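Beta-glucosidase (Chaetomella raphigera, PDB 6JXG) probably hydrolyses terminal, non-reducing beta-D-glucosyl residues with release of beta-D-glucose, a step in cellulose breakdown by this secreted glycoprotein of glycoside hydrolase family 3. Local coordinates at residues N193-M198 with L289-F294; G4-A9 with D224-V229. All coordinates share one frame; numbering follows the deposited sequence.

Contact 1: residues N193-M198 with L289-F294; sequences NVASIM and LASWYF
S291 and F294, on the last turn of helix 278-294, pack against the turn N193-A195 that leads into strand 196-199 of the TIM-barrel domain of this family 3 hydrolase. The turn starts as a Schellman motif: N193, with positive phi (69°), closes helix 184-191 and sends the chain on to the strand.

S291 comes first along the helix and makes the polar link. Its OG lies beside its own backbone N, trans to the carbonyl carbon (chi1 -76°), and from there donates to A195 O at 2.7 Å, in the carbonyl plane and on a lone pair. The methyl of A195 lies alongside, its CB 4.0 Å from S291 CB, next to the bonded hydroxyl. An alanine here would take away the hydroxyl and probably leave A195 O without this donor, reducing the link between the two residues to loose packing. Q146, from helix 131-147, steadies the same turn through its side-chain amide, bonded to N193 O and A195 N.

One turn later F294 extends its ring toward N193, across whose side chain it lies at about a right angle. The planes of ring and amide are 56° apart, and the amide turns its polar ends to other partners: OD1 to W6 and ND2 to D5. W6 also stacks on the F294 ring. N193 approaches the phenyl obliquely and meets it at one corner, CZ, with CG and ND2 close behind the nearest atom, N193 CB, which lies 3.7 Å from F294 CZ.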
loop_
_atom_site.group_PDB
_atom_site.type_symbol
_atom_site.label_atom_id
_atom_site.label_comp_id
_atom_site.label_asym_id
_atom_site.label_seq_id
_atom_site.Cartn_x
_atom_site.Cartn_y
_atom_site.Cartn_z
ATOM N N ASN A 193 -7.088 9.340 12.407
ATOM C CA ASN A 193 -7.582 8.656 13.660
ATOM C C ASN A 193 -7.407 7.169 13.613
ATOM O O ASN A 193 -8.147 6.407 14.207
ATOM C CB ASN A 193 -9.016 9.029 13.986
ATOM C CG ASN A 193 -9.120 10.470 14.459
ATOM O OD1 ASN A 193 -8.289 10.950 15.231
ATOM N ND2 ASN A 193 -10.095 11.178 13.939
ATOM N N VAL A 194 -6.363 6.743 12.917
ATOM C CA VAL A 194 -5.959 5.315 13.022
ATOM C C VAL A 194 -5.901 4.820 14.477
ATOM O O VAL A 194 -5.326 5.443 15.392
ATOM C CB VAL A 194 -4.710 4.969 12.219
ATOM C CG1 VAL A 194 -3.451 5.313 12.985
ATOM C CG2 VAL A 194 -4.677 3.479 11.825
ATOM N N ALA A 195 -6.522 3.669 14.701
ATOM C CA ALA A 195 -6.643 3.118 16.083
ATOM C C ALA A 195 -5.359 2.604 16.673
ATOM O O ALA A 195 -5.142 2.639 17.917
ATOM C CB ALA A 195 -7.714 2.018 16.083
ATOM N N SER A 196 -4.495 2.055 15.802
ATOM C CA SER A 196 -3.255 1.378 16.243
ATOM C C SER A 196 -2.143 1.513 15.202
ATOM O O SER A 196 -2.406 1.785 14.014
ATOM C CB SER A 196 -3.492 -0.117 16.574
ATOM O OG SER A 196 -3.818 -0.840 15.423
ATOM N N ILE A 197 -0.919 1.357 15.658
ATOM C CA ILE A 197 0.239 1.365 14.773
ATOM C C ILE A 197 1.110 0.233 15.233
ATOM O O ILE A 197 1.208 -0.034 16.434
ATOM C CB ILE A 197 1.016 2.709 14.924
ATOM C CG1 ILE A 197 0.206 3.886 14.298
ATOM C CG2 ILE A 197 2.388 2.581 14.335
ATOM C CD1 ILE A 197 0.731 5.226 14.689
ATOM N N MET A 198 1.688 -0.502 14.294
ATOM C CA MET A 198 2.527 -1.635 14.638
ATOM C C MET A 198 3.998 -1.235 14.469
ATOM O O MET A 198 4.380 -0.686 13.414
ATOM C CB MET A 198 2.241 -2.786 13.662
ATOM C CG MET A 198 2.964 -4.094 13.963
ATOM S SD MET A 198 2.793 -5.381 12.728
ATOM C CE MET A 198 1.045 -5.754 12.936
ATOM N N LEU A 289 -7.942 0.478 25.321
ATOM C CA LEU A 289 -9.389 0.633 25.573
ATOM C C LEU A 289 -9.923 1.869 24.830
ATOM O O LEU A 289 -11.034 1.849 24.318
ATOM C CB LEU A 289 -9.687 0.711 27.104
ATOM C CG LEU A 289 -9.328 -0.563 27.896
ATOM C CD1 LEU A 289 -9.744 -0.320 29.336
ATOM C CD2 LEU A 289 -10.024 -1.830 27.378
ATOM N N ALA A 290 -9.171 2.972 24.797
ATOM C CA ALA A 290 -9.626 4.154 24.084
ATOM C C ALA A 290 -9.942 3.803 22.602
ATOM O O ALA A 290 -10.934 4.254 22.051
ATOM C CB ALA A 290 -8.598 5.256 24.152
ATOM N N SER A 291 -9.043 3.090 21.959
ATOM C CA SER A 291 -9.211 2.719 20.562
ATOM C C SER A 291 -10.434 1.813 20.337
ATOM O O SER A 291 -11.205 1.967 19.378
ATOM C CB SER A 291 -7.929 2.027 20.102
ATOM O OG SER A 291 -6.893 3.025 19.875
ATOM N N TRP A 292 -10.626 0.892 21.263
ATOM C CA TRP A 292 -11.829 0.034 21.338
ATOM C C TRP A 292 -13.127 0.831 21.389
ATOM O O TRP A 292 -14.051 0.625 20.557
ATOM C CB TRP A 292 -11.691 -0.905 22.553
ATOM C CG TRP A 292 -12.732 -1.977 22.715
ATOM C CD1 TRP A 292 -12.983 -2.987 21.847
ATOM C CD2 TRP A 292 -13.597 -2.192 23.840
ATOM N NE1 TRP A 292 -13.966 -3.801 22.341
ATOM C CE2 TRP A 292 -14.337 -3.346 23.570
ATOM C CE3 TRP A 292 -13.744 -1.575 25.088
ATOM C CZ2 TRP A 292 -15.249 -3.845 24.414
ATOM C CZ3 TRP A 292 -14.683 -2.087 25.941
ATOM C CH2 TRP A 292 -15.419 -3.221 25.588
ATOM N N TYR A 293 -13.174 1.758 22.339
ATOM C CA TYR A 293 -14.330 2.646 22.482
ATOM C C TYR A 293 -14.431 3.609 21.318
ATOM O O TYR A 293 -15.534 3.891 20.867
ATOM C CB TYR A 293 -14.239 3.465 23.748
ATOM C CG TYR A 293 -14.491 2.703 25.018
ATOM C CD1 TYR A 293 -15.725 2.124 25.237
ATOM C CD2 TYR A 293 -13.535 2.585 26.006
ATOM C CE1 TYR A 293 -16.002 1.436 26.372
ATOM C CE2 TYR A 293 -13.821 1.886 27.191
ATOM C CZ TYR A 293 -15.085 1.326 27.336
ATOM O OH TYR A 293 -15.444 0.574 28.449
ATOM N N PHE A 294 -13.285 4.115 20.831
ATOM C CA PHE A 294 -13.280 5.100 19.731
ATOM C C PHE A 294 -14.001 4.634 18.475
ATOM O O PHE A 294 -14.811 5.357 17.938
ATOM C CB PHE A 294 -11.843 5.547 19.370
ATOM C CG PHE A 294 -11.806 6.599 18.305
ATOM C CD1 PHE A 294 -11.734 6.256 16.963
ATOM C CD2 PHE A 294 -11.938 7.910 18.643
ATOM C CE1 PHE A 294 -11.764 7.217 15.948
ATOM C CE2 PHE A 294 -11.897 8.900 17.657
ATOM C CZ PHE A 294 -11.828 8.523 16.277
#

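Contact 2: residues G4-A9 with D224-V229; sequences GDWAAA and DFQGFV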
loop_
_atom_site.group_PDB
_atom_site.type_symbol
_atom_site.label_atom_id
_atom_site.label_comp_id
_atom_site.label_asym_id
_atom_site.label_seq_id
_atom_site.Cartn_x
_atom_site.Cartn_y
_atom_site.Cartn_z
ATOM N N GLY A 4 -7.634 15.972 20.027
ATOM C CA GLY A 4 -8.388 15.669 18.757
ATOM C C GLY A 4 -9.808 15.183 19.022
ATOM O O GLY A 4 -10.520 15.780 19.826
ATOM N N ASP A 5 -10.211 14.089 18.373
ATOM C CA ASP A 5 -11.536 13.497 18.459
ATOM C C ASP A 5 -11.738 12.386 19.569
ATOM O O ASP A 5 -12.783 11.740 19.709
ATOM C CB ASP A 5 -11.883 12.876 17.099
ATOM C CG ASP A 5 -11.849 13.898 15.926
ATOM O OD1 ASP A 5 -12.056 15.099 16.178
ATOM O OD2 ASP A 5 -11.658 13.506 14.742
ATOM N N TRP A 6 -10.722 12.226 20.392
ATOM C CA TRP A 6 -10.596 11.077 21.278
ATOM C C TRP A 6 -11.065 11.303 22.752
ATOM O O TRP A 6 -10.914 10.416 23.613
ATOM C CB TRP A 6 -9.104 10.803 21.266
ATOM C CG TRP A 6 -8.692 10.201 20.001
ATOM C CD1 TRP A 6 -8.491 10.810 18.776
ATOM C CD2 TRP A 6 -8.470 8.824 19.804
ATOM N NE1 TRP A 6 -8.107 9.857 17.833
ATOM C CE2 TRP A 6 -8.125 8.632 18.439
ATOM C CE3 TRP A 6 -8.495 7.728 20.645
ATOM C CZ2 TRP A 6 -7.838 7.383 17.922
ATOM C CZ3 TRP A 6 -8.197 6.452 20.095
ATOM C CH2 TRP A 6 -7.847 6.316 18.783
ATOM N N ALA A 7 -11.627 12.469 23.033
ATOM C CA ALA A 7 -11.914 12.802 24.426
ATOM C C ALA A 7 -13.002 11.899 25.038
ATOM O O ALA A 7 -12.791 11.406 26.120
ATOM C CB ALA A 7 -12.226 14.285 24.581
ATOM N N ALA A 8 -14.102 11.638 24.339
ATOM C CA ALA A 8 -15.142 10.732 24.841
ATOM C C ALA A 8 -14.652 9.315 24.999
ATOM O O ALA A 8 -15.021 8.665 25.932
ATOM C CB ALA A 8 -16.375 10.753 23.932
ATOM N N ALA A 9 -13.780 8.852 24.086
ATOM C CA ALA A 9 -13.135 7.546 24.193
ATOM C C ALA A 9 -12.273 7.413 25.408
ATOM O O ALA A 9 -12.255 6.367 26.043
ATOM C CB ALA A 9 -12.336 7.179 22.890
ATOM N N ASP A 224 1.201 13.242 18.533
ATOM C CA ASP A 224 0.080 13.219 19.445
ATOM C C ASP A 224 -0.890 12.072 19.192
ATOM O O ASP A 224 -2.112 12.221 19.331
ATOM C CB ASP A 224 -0.615 14.558 19.372
ATOM C CG ASP A 224 -1.436 14.878 20.619
ATOM O OD1 ASP A 224 -2.438 15.594 20.442
ATOM O OD2 ASP A 224 -1.136 14.337 21.694
ATOM N N PHE A 225 -0.314 10.913 18.884
ATOM C CA PHE A 225 -1.091 9.756 18.603
ATOM C C PHE A 225 -1.829 9.301 19.881
ATOM O O PHE A 225 -1.194 9.110 20.954
ATOM C CB PHE A 225 -0.136 8.682 18.112
ATOM C CG PHE A 225 -0.772 7.321 17.903
ATOM C CD1 PHE A 225 -1.875 7.148 17.052
ATOM C CD2 PHE A 225 -0.215 6.186 18.504
ATOM C CE1 PHE A 225 -2.418 5.856 16.842
ATOM C CE2 PHE A 225 -0.822 4.936 18.335
ATOM C CZ PHE A 225 -1.881 4.780 17.487
ATOM N N GLN A 226 -3.135 9.101 19.767
ATOM C CA GLN A 226 -3.987 8.753 20.913
ATOM C C GLN A 226 -4.306 7.257 21.044
ATOM O O GLN A 226 -4.730 6.835 22.125
ATOM C CB GLN A 226 -5.289 9.544 20.877
ATOM C CG GLN A 226 -5.125 11.058 20.897
ATOM C CD GLN A 226 -4.561 11.503 22.213
ATOM O OE1 GLN A 226 -5.096 11.143 23.285
ATOM N NE2 GLN A 226 -3.457 12.244 22.175
ATOM N N GLY A 227 -4.035 6.449 19.998
ATOM C CA GLY A 227 -4.168 5.024 20.066
ATOM C C GLY A 227 -2.996 4.270 20.691
ATOM O O GLY A 227 -2.185 4.805 21.491
ATOM N N PHE A 228 -2.850 3.033 20.268
ATOM C CA PHE A 228 -1.960 2.124 20.894
ATOM C C PHE A 228 -0.999 1.536 19.847
ATOM O O PHE A 228 -1.325 1.458 18.666
ATOM C CB PHE A 228 -2.666 1.038 21.672
ATOM C CG PHE A 228 -3.338 0.033 20.854
ATOM C CD1 PHE A 228 -2.699 -1.164 20.519
ATOM C CD2 PHE A 228 -4.683 0.233 20.456
ATOM C CE1 PHE A 228 -3.344 -2.113 19.770
ATOM C CE2 PHE A 228 -5.342 -0.725 19.733
ATOM C CZ PHE A 228 -4.701 -1.940 19.398
ATOM N N VAL A 229 0.195 1.230 20.323
ATOM C CA VAL A 229 1.251 0.583 19.517
ATOM C C VAL A 229 1.344 -0.888 19.818
ATOM O O VAL A 229 1.431 -1.284 20.957
ATOM C CB VAL A 229 2.617 1.261 19.784
ATOM C CG1 VAL A 229 3.652 0.587 18.890
ATOM C CG2 VAL A 229 2.523 2.754 19.444
#
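W6 lays its indole against Q226 and G227, joining the N-terminal segment 4-9 to the loop that follows helix 214-222 and feeds strand 228-231 of the TIM barrel.

Packing over the indole face carries the pairing. The beta-methylene of Q226 sits over one indole face in a CH-pi contact, its CB 3.6 Å from the centroid of the five-membered ring of W6 and 20° off the ring normal; the nearest ring atom, W6 CD2, is 3.4 Å from Q226 CB. Ring and glutamine run past each other in opposite directions, and Q226 CG adds a looser touch at 3.8 Å from W6 CG. Farther along the same face, a backbone atom takes over: G227 N lies over the rim, 4.0 Å from W6 CH2. That nitrogen also sits above the centre of the F225 ring, and a beta-carbon on G227 would run into F225 CZ.

Polar bonds hold the loop and tail in shape around this stack. R287 reaches both F225 O and G227 O, while Y10 bonds to Q226 O. The indole N-H of W6 goes to N193. With its chain bent at chi2 (-67°), Q226 folds its amide back over the loop and away from the indole, where OE1 accepts from the backbone N of G2. At the other end of that amide, Q226 NE2 donates to D224 O at 3.1 Å, the donor standing above the carbonyl plane rather than on a lone pair.

Overall arrangement
Contacts 1 and 2 lie side by side, their centres about 7 Å apart, at the starts of neighbouring parallel strands, 196-199 and 228-231. W6 joins them: its indole is sandwiched, with Q226 over one face and the F294 ring stacked on the opposite one, W6 CE2 and F294 CE2 being 3.9 Å apart. N193 is held from the tail by probable hydrogen bonds, OD1 to W6 NE1 at 2.8 Å and ND2 to D5 OD2 at 2.9 Å. In a TIM barrel the active site lies at the C-terminal ends of the strands, so both contacts pack the N-terminal end, consistent with a structural place away from catalysis.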